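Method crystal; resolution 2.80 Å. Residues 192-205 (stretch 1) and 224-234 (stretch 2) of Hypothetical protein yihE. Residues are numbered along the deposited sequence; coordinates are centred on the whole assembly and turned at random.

Stretch 1, residues 192-205: DFTVLRLHGDCHAG
Stretch 2 224-234: GPAVQDLWMLL

The contact has two anchors, a short β pairing toward one end and a carboxylate clamp near the middle, with side chains packing around and beyond them. The pairing is a single antiparallel bridge, L196 with G224, CA to CA 5.7 Å. L196 N donates to G224 O and G224 N donates to L196 O, each at 3.1 Å, and V195 CA lies 3.5 Å from G224 O in a CA-H...O contact. Both strands are extended at the bridge, L196 of stretch 1 at phi/psi -158/169 and G224 of stretch 2 nearly flat at -167/-167.

G224 leaves room for a leucine. L198, chi1 m and chi2 t, points toward stretch 2 and brings CD1 to 3.2 Å from G224 CA; an ideal CB on G224 would stand 2.7 Å from L198 CD1, a clash. The same CD1 reaches Q228 CB at 3.6 Å, while L198 CD2 lies 3.8 Å from A226 CA. L196 takes chi1 p, chi2 t, which sets its CD2 3.8 Å from A226 N. F193, also p with chi2 -97°, lays one ring face over P225, its CE2 3.4 Å from P225 CB.

After P225 (-84/137) the chain of stretch 2 turns into a weakly bonded helix about 228-231, begun by Q228 N to P225 O at 2.7 Å and D229 N to A226 O at 3.0 Å. D229 is the polar centre of the contact. Its CA-to-CB bond points sideways, but chi1 m and chi2 160° carry the carboxylate to the backbone of stretch 1: H199 N donates to D229 OD1 at 2.8 Å and 167°, and G200 N makes a weak bond to D229 OD2 at 3.0 Å and 131°. One side chain thus receives two successive amides where the strand has given way to a turn. That turn runs through H199 at -70/-27 and G200 at 76/-26, a positive phi that by itself favours glycine.

Past the turn, C202 (-93/98, chi1 t) points toward stretch 2, its CA 4.7 Å from D229 CA. Its SG comes within 3.3 Å of D229 O and its CB within 3.6 Å of D229 OD2. M232, m, t, m, also points across: its CB packs 3.6 Å from C202 O and 3.7 Å from H203 CB, and its folded end brings CE to 4.4 Å from D201 CA. H203, chi1 p and chi2 81°, holds its ring centroid 5.4 Å from M232 SD, an oblique sulfur-aromatic approach. L233, m and t, closes this end with CD2 4.3 Å from H203 CA, and a type I turn from W231 to L234 ends the stretch.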

# COMPACT_ATOMS: atom_id res chain seq x y z
N ASP A 192 9.67 19.20 4.80
CA ASP A 192 10.60 19.34 5.89
C ASP A 192 10.92 17.99 6.58
O ASP A 192 11.21 17.95 7.77
CB ASP A 192 10.00 20.33 6.89
CG ASP A 192 10.96 20.72 7.97
OD1 ASP A 192 12.13 21.02 7.65
OD2 ASP A 192 10.54 20.73 9.15
N PHE A 193 10.85 16.90 5.83
CA PHE A 193 11.13 15.60 6.43
C PHE A 193 12.06 14.77 5.57
O PHE A 193 12.38 15.15 4.45
CB PHE A 193 9.83 14.82 6.67
CG PHE A 193 9.08 14.46 5.41
CD1 PHE A 193 8.03 15.24 4.96
CD2 PHE A 193 9.41 13.30 4.70
CE1 PHE A 193 7.30 14.88 3.82
CE2 PHE A 193 8.69 12.93 3.56
CZ PHE A 193 7.64 13.73 3.12
N THR A 194 12.48 13.64 6.10
CA THR A 194 13.38 12.74 5.40
C THR A 194 12.58 11.79 4.52
O THR A 194 11.52 11.30 4.93
CB THR A 194 14.24 11.92 6.39
OG1 THR A 194 15.04 12.80 7.18
CG2 THR A 194 15.15 10.94 5.63
N VAL A 195 13.08 11.53 3.32
CA VAL A 195 12.40 10.64 2.39
C VAL A 195 13.24 9.39 2.17
O VAL A 195 14.48 9.47 2.12
CB VAL A 195 12.14 11.33 1.01
CG1 VAL A 195 11.96 12.82 1.20
CG2 VAL A 195 13.28 11.06 0.05
N LEU A 196 12.58 8.25 2.06
CA LEU A 196 13.28 6.99 1.83
C LEU A 196 12.34 5.98 1.21
O LEU A 196 11.14 6.21 1.14
CB LEU A 196 13.81 6.43 3.15
CG LEU A 196 12.68 6.14 4.14
CD1 LEU A 196 13.11 5.14 5.21
CD2 LEU A 196 12.23 7.46 4.74
N ARG A 197 12.90 4.87 0.75
CA ARG A 197 12.12 3.80 0.15
C ARG A 197 11.29 3.18 1.25
O ARG A 197 11.85 2.69 2.23
CB ARG A 197 13.04 2.75 -0.47
CG ARG A 197 13.50 3.07 -1.88
CD ARG A 197 15.00 2.90 -2.05
NE ARG A 197 15.48 1.53 -2.07
CZ ARG A 197 16.74 1.19 -1.81
NH1 ARG A 197 17.13 -0.07 -1.84
NH2 ARG A 197 17.61 2.12 -1.48
N LEU A 198 9.97 3.19 1.08
CA LEU A 198 9.03 2.64 2.07
C LEU A 198 8.33 1.40 1.58
O LEU A 198 8.32 1.11 0.39
CB LEU A 198 7.95 3.66 2.39
CG LEU A 198 8.41 5.02 2.88
CD1 LEU A 198 7.24 6.00 2.79
CD2 LEU A 198 8.95 4.89 4.30
N HIS A 199 7.72 0.68 2.52
CA HIS A 199 6.94 -0.49 2.16
C HIS A 199 5.72 0.08 1.45
O HIS A 199 5.11 -0.57 0.62
CB HIS A 199 6.48 -1.26 3.39
CG HIS A 199 5.51 -2.35 3.09
ND1 HIS A 199 5.89 -3.59 2.62
CD2 HIS A 199 4.15 -2.36 3.10
CE1 HIS A 199 4.82 -4.32 2.37
NE2 HIS A 199 3.75 -3.59 2.65
N GLY A 200 5.38 1.32 1.81
CA GLY A 200 4.27 2.02 1.19
C GLY A 200 2.85 1.66 1.56
O GLY A 200 1.96 2.49 1.43
N ASP A 201 2.63 0.43 2.01
CA ASP A 201 1.30 -0.04 2.39
C ASP A 201 1.49 -0.94 3.60
O ASP A 201 1.10 -2.10 3.58
CB ASP A 201 0.68 -0.84 1.23
CG ASP A 201 -0.78 -1.21 1.47
OD1 ASP A 201 -1.35 -1.97 0.66
OD2 ASP A 201 -1.36 -0.74 2.46
N CYS A 202 2.09 -0.40 4.65
CA CYS A 202 2.38 -1.18 5.84
C CYS A 202 1.33 -1.14 6.92
O CYS A 202 1.28 -0.23 7.74
CB CYS A 202 3.72 -0.76 6.42
SG CYS A 202 4.28 -1.79 7.77
N HIS A 203 0.50 -2.17 6.94
CA HIS A 203 -0.57 -2.30 7.91
C HIS A 203 -0.78 -3.80 8.11
O HIS A 203 -0.47 -4.60 7.23
CB HIS A 203 -1.85 -1.65 7.38
CG HIS A 203 -2.45 -2.37 6.21
ND1 HIS A 203 -3.24 -3.49 6.35
CD2 HIS A 203 -2.32 -2.16 4.88
CE1 HIS A 203 -3.57 -3.94 5.15
NE2 HIS A 203 -3.02 -3.15 4.24
N ALA A 204 -1.31 -4.17 9.27
CA ALA A 204 -1.55 -5.56 9.60
C ALA A 204 -1.79 -6.47 8.40
O ALA A 204 -1.12 -7.50 8.23
CB ALA A 204 -2.72 -5.66 10.57
N GLY A 205 -2.74 -6.10 7.55
CA GLY A 205 -3.04 -6.93 6.40
C GLY A 205 -1.88 -7.49 5.60
O GLY A 205 -1.89 -8.67 5.26
N GLY A 224 8.67 8.10 0.66
CA GLY A 224 7.88 8.91 1.56
C GLY A 224 8.49 9.02 2.94
O GLY A 224 9.65 8.66 3.14
N PRO A 225 7.73 9.51 3.92
CA PRO A 225 8.22 9.66 5.30
C PRO A 225 8.06 8.36 6.08
O PRO A 225 7.03 7.69 5.99
CB PRO A 225 7.34 10.77 5.85
CG PRO A 225 6.04 10.47 5.21
CD PRO A 225 6.41 10.13 3.77
N ALA A 226 9.10 8.02 6.84
CA ALA A 226 9.11 6.80 7.63
C ALA A 226 7.76 6.53 8.30
O ALA A 226 7.29 5.39 8.31
CB ALA A 226 10.21 6.87 8.67
N VAL A 227 7.14 7.57 8.85
CA VAL A 227 5.84 7.41 9.51
C VAL A 227 4.81 6.63 8.70
O VAL A 227 3.96 5.95 9.28
CB VAL A 227 5.18 8.75 9.85
CG1 VAL A 227 5.35 9.03 11.32
CG2 VAL A 227 5.76 9.85 9.02
N GLN A 228 4.90 6.73 7.37
CA GLN A 228 3.96 6.05 6.48
C GLN A 228 3.81 4.57 6.80
O GLN A 228 2.71 4.04 6.73
CB GLN A 228 4.41 6.18 5.02
CG GLN A 228 3.36 6.72 4.09
CD GLN A 228 2.04 6.00 4.18
OE1 GLN A 228 1.88 4.89 3.67
NE2 GLN A 228 1.08 6.62 4.85
N ASP A 229 4.92 3.92 7.13
CA ASP A 229 4.91 2.49 7.45
C ASP A 229 4.66 2.24 8.93
O ASP A 229 4.77 1.10 9.39
CB ASP A 229 6.25 1.86 7.05
CG ASP A 229 6.47 1.85 5.54
OD1 ASP A 229 7.64 1.71 5.12
OD2 ASP A 229 5.49 1.96 4.78
N LEU A 230 4.33 3.29 9.67
CA LEU A 230 4.08 3.13 11.10
C LEU A 230 2.69 3.53 11.57
O LEU A 230 2.11 2.86 12.43
CB LEU A 230 5.11 3.91 11.90
CG LEU A 230 6.57 3.47 11.84
CD1 LEU A 230 7.37 4.33 12.81
CD2 LEU A 230 6.70 2.00 12.21
N TRP A 231 2.13 4.60 11.03
CA TRP A 231 0.83 5.00 11.53
C TRP A 231 -0.30 4.00 11.37
O TRP A 231 -1.13 3.87 12.26
CB TRP A 231 0.41 6.37 10.96
CG TRP A 231 -0.07 6.37 9.54
CD1 TRP A 231 0.69 6.52 8.42
CD2 TRP A 231 -1.42 6.19 9.09
NE1 TRP A 231 -0.10 6.47 7.30
CE2 TRP A 231 -1.40 6.26 7.69
CE3 TRP A 231 -2.64 5.99 9.75
CZ2 TRP A 231 -2.56 6.14 6.91
CZ3 TRP A 231 -3.80 5.86 8.98
CH2 TRP A 231 -3.74 5.93 7.58
N MET A 232 -0.35 3.26 10.26
CA MET A 232 -1.45 2.31 10.07
C MET A 232 -1.41 1.10 10.99
O MET A 232 -2.30 0.26 10.93
CB MET A 232 -1.53 1.84 8.61
CG MET A 232 -2.12 2.89 7.67
SD MET A 232 -2.29 2.34 5.97
CE MET A 232 -0.61 2.47 5.43
N LEU A 233 -0.40 1.02 11.84
CA LEU A 233 -0.28 -0.11 12.76
C LEU A 233 -1.09 0.10 14.04
O LEU A 233 -1.68 -0.84 14.55
CB LEU A 233 1.19 -0.37 13.12
CG LEU A 233 2.15 -0.90 12.04
CD1 LEU A 233 3.56 -0.97 12.58
CD2 LEU A 233 1.72 -2.28 11.58
N LEU A 234 -1.13 1.33 14.53
CA LEU A 234 -1.83 1.63 15.77
C LEU A 234 -3.27 1.16 15.78
O LEU A 234 -3.98 1.25 14.78
CB LEU A 234 -1.80 3.12 16.03
CG LEU A 234 -0.51 3.88 15.76
CD1 LEU A 234 -0.59 5.19 16.53
CD2 LEU A 234 0.72 3.08 16.18